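Local coordinates for flavin-containing monooxygenase (Allium sativum, PDB 6WPU), which probably uses bound FAD to oxygenate the sulfur of S-allyl-L-cysteine, a step consistent with the making of garlic's flavour precursors, at residues G34-R39 with M98-Y103. Numbering follows the deposited sequence.
Sequences GLVTAR and MGFLDY. With FAD (flavin-adenine dinucleotide), chain B.
R39 reaches D102 from helix 32-43 to the loop that follows helix 95-98. From CB the arginine runs out extended, CG anti to the backbone N (chi1 180°), and bends only at chi3 (81°), which swings the guanidinium against the aspartate. NE is hydrogen-bonded to a residue just outside the two segments, and R39 CZ lies 3.3 Å from D102 OD1. R39 NH1 donates to the syn lone pair of D102 OD1 at 2.7 Å, with the acceptor tilted 22° out of the guanidinium plane; R39 NH2 adds a weak bond to the same D102 OD1 at 3.2 Å. Guanidinium and carboxylate planes stand nearly perpendicular, and D102 OD2 lies over one guanidinium face while pairing with R43. NH2 also forms a salt bridge with E348 of helix 343-358. Helix 32-43 follows the first strand of the Rossmann-type FAD-binding fold, and G34 fits the last glycine of its GxGxxG pattern. Three residues before R39, V36 sets CB 3.5 Å from F100 CE1, with V36 CG2 3.6 Å from the same F100 CE1, the two side chains meeting obliquely; F130 and F344 also pack on the F100 ring. A leucine in place of R39 would probably cost D102 OD1 and E348 their shared arginine, with R43 still pairing with D102 OD2. M98, at the end of helix 95-98, accepts through SD a weak hydrogen bond from FAD N3 at 3.4 Å, and M98 CE comes within 3.3 Å of FAD O2.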
# COMPACT_ATOMS: atom_id res chain seq x y z
N GLY A 34 8.53 2.64 7.13
CA GLY A 34 9.34 2.76 8.34
C GLY A 34 10.83 2.84 8.06
O GLY A 34 11.55 3.60 8.71
N LEU A 35 11.31 2.08 7.07
CA LEU A 35 12.74 2.13 6.75
C LEU A 35 13.16 3.54 6.33
O LEU A 35 14.16 4.06 6.83
CB LEU A 35 13.08 1.14 5.64
CG LEU A 35 12.95 -0.33 6.05
CD1 LEU A 35 13.00 -1.21 4.81
CD2 LEU A 35 14.06 -0.69 7.01
N VAL A 36 12.42 4.16 5.41
CA VAL A 36 12.88 5.46 4.95
C VAL A 36 12.61 6.52 6.02
O VAL A 36 13.38 7.48 6.16
CB VAL A 36 12.27 5.81 3.57
CG1 VAL A 36 10.78 6.20 3.66
CG2 VAL A 36 13.09 6.90 2.88
N THR A 37 11.56 6.33 6.83
CA THR A 37 11.30 7.26 7.92
C THR A 37 12.45 7.25 8.92
O THR A 37 12.89 8.31 9.40
CB THR A 37 9.97 6.92 8.62
OG1 THR A 37 8.89 7.11 7.70
CG2 THR A 37 9.74 7.83 9.83
N ALA A 38 12.98 6.06 9.24
CA ALA A 38 14.12 5.96 10.13
C ALA A 38 15.32 6.71 9.57
O ALA A 38 16.01 7.42 10.31
CB ALA A 38 14.48 4.49 10.37
N ARG A 39 15.57 6.56 8.27
CA ARG A 39 16.69 7.27 7.65
C ARG A 39 16.50 8.78 7.73
O ARG A 39 17.41 9.51 8.15
CB ARG A 39 16.86 6.82 6.20
CG ARG A 39 18.01 7.52 5.48
CD ARG A 39 18.00 7.16 4.00
NE ARG A 39 17.03 7.97 3.27
CZ ARG A 39 16.91 8.00 1.94
NH1 ARG A 39 17.69 7.24 1.18
NH2 ARG A 39 16.01 8.79 1.39
N MET A 98 9.96 3.29 -9.26
CA MET A 98 9.67 2.87 -7.89
C MET A 98 10.71 3.30 -6.86
O MET A 98 10.39 3.35 -5.67
CB MET A 98 9.56 1.36 -7.83
CG MET A 98 8.30 0.79 -8.41
SD MET A 98 8.36 -1.00 -8.34
CE MET A 98 8.56 -1.33 -6.60
N GLY A 99 11.95 3.55 -7.27
CA GLY A 99 13.03 3.71 -6.30
C GLY A 99 12.94 4.99 -5.49
O GLY A 99 12.43 6.02 -5.94
N PHE A 100 13.45 4.93 -4.27
CA PHE A 100 13.71 6.15 -3.50
C PHE A 100 14.50 7.16 -4.32
O PHE A 100 15.34 6.81 -5.16
CB PHE A 100 14.45 5.81 -2.21
CG PHE A 100 13.62 5.00 -1.24
CD1 PHE A 100 12.53 5.57 -0.61
CD2 PHE A 100 13.94 3.68 -0.95
CE1 PHE A 100 11.77 4.84 0.27
CE2 PHE A 100 13.20 2.95 -0.07
CZ PHE A 100 12.09 3.52 0.55
N LEU A 101 14.23 8.44 -4.06
CA LEU A 101 14.77 9.52 -4.89
C LEU A 101 16.29 9.56 -4.89
O LEU A 101 16.90 10.01 -5.87
CB LEU A 101 14.20 10.86 -4.42
CG LEU A 101 12.68 10.95 -4.55
CD1 LEU A 101 12.15 12.22 -3.94
CD2 LEU A 101 12.27 10.83 -6.02
N ASP A 102 16.94 9.14 -3.81
CA ASP A 102 18.40 9.18 -3.78
C ASP A 102 19.00 7.77 -3.77
O ASP A 102 20.14 7.59 -3.34
CB ASP A 102 18.89 10.00 -2.59
CG ASP A 102 18.57 9.34 -1.26
OD1 ASP A 102 17.79 8.35 -1.24
OD2 ASP A 102 19.10 9.81 -0.23
N TYR A 103 18.25 6.78 -4.23
CA TYR A 103 18.69 5.39 -4.18
C TYR A 103 18.04 4.64 -5.33
O TYR A 103 17.06 3.91 -5.15
CB TYR A 103 18.31 4.76 -2.83
CG TYR A 103 19.11 3.52 -2.53
CD1 TYR A 103 20.50 3.57 -2.43
CD2 TYR A 103 18.47 2.30 -2.33
CE1 TYR A 103 21.23 2.44 -2.14
CE2 TYR A 103 19.19 1.16 -2.04
CZ TYR A 103 20.57 1.23 -1.95
OH TYR A 103 21.28 0.09 -1.67
PA FAD B . 4.00 -2.48 4.73
O1A FAD B . 4.84 -3.08 3.60
O2A FAD B . 2.74 -3.07 5.10
O5B FAD B . 4.73 -2.49 6.05
C5B FAD B . 4.20 -2.21 7.35
C4B FAD B . 5.08 -2.85 8.45
O4B FAD B . 4.69 -2.52 9.75
C3B FAD B . 5.12 -4.35 8.36
O3B FAD B . 6.43 -4.81 8.35
C2B FAD B . 4.43 -4.82 9.59
O2B FAD B . 4.91 -6.02 10.07
C1B FAD B . 4.72 -3.68 10.53
N9A FAD B . 3.75 -3.53 11.59
C8A FAD B . 2.37 -3.50 11.43
N7A FAD B . 1.78 -3.35 12.62
C5A FAD B . 2.75 -3.30 13.62
C6A FAD B . 2.72 -3.18 15.01
N6A FAD B . 1.48 -3.05 15.73
N1A FAD B . 3.88 -3.14 15.70
C2A FAD B . 5.08 -3.26 15.08
N3A FAD B . 5.16 -3.39 13.73
C4A FAD B . 4.02 -3.42 12.98
N1 FAD B . 4.23 -0.52 -4.72
C2 FAD B . 5.24 -0.37 -5.73
O2 FAD B . 6.12 0.66 -5.66
N3 FAD B . 5.27 -1.19 -6.83
C4 FAD B . 4.37 -2.23 -6.95
O4 FAD B . 4.38 -3.07 -8.01
C4X FAD B . 3.47 -2.58 -5.83
N5 FAD B . 2.75 -3.76 -5.85
C5X FAD B . 1.94 -4.08 -4.76
C6 FAD B . 1.20 -5.27 -4.79
C7 FAD B . 0.40 -5.60 -3.70
C7M FAD B . -0.40 -6.87 -3.74
C8 FAD B . 0.34 -4.75 -2.59
C8M FAD B . -0.52 -5.07 -1.41
C9 FAD B . 1.07 -3.56 -2.56
C9A FAD B . 1.87 -3.23 -3.64
N10 FAD B . 2.64 -2.02 -3.61
C10 FAD B . 3.46 -1.68 -4.70
C1' FAD B . 2.54 -1.10 -2.46
C2' FAD B . 3.27 -1.43 -1.18
O2' FAD B . 2.38 -1.39 -0.14
C3' FAD B . 4.27 -0.30 -0.99
O3' FAD B . 5.21 -0.56 -1.96
C4' FAD B . 4.97 -0.25 0.36
O4' FAD B . 5.43 -1.52 0.63
C5' FAD B . 4.15 0.30 1.54
O5' FAD B . 4.89 -0.13 2.64
P FAD B . 4.64 0.13 4.19
O1P FAD B . 5.99 0.24 4.99
O2P FAD B . 3.63 1.35 4.22
O3P FAD B . 3.56 -1.05 4.56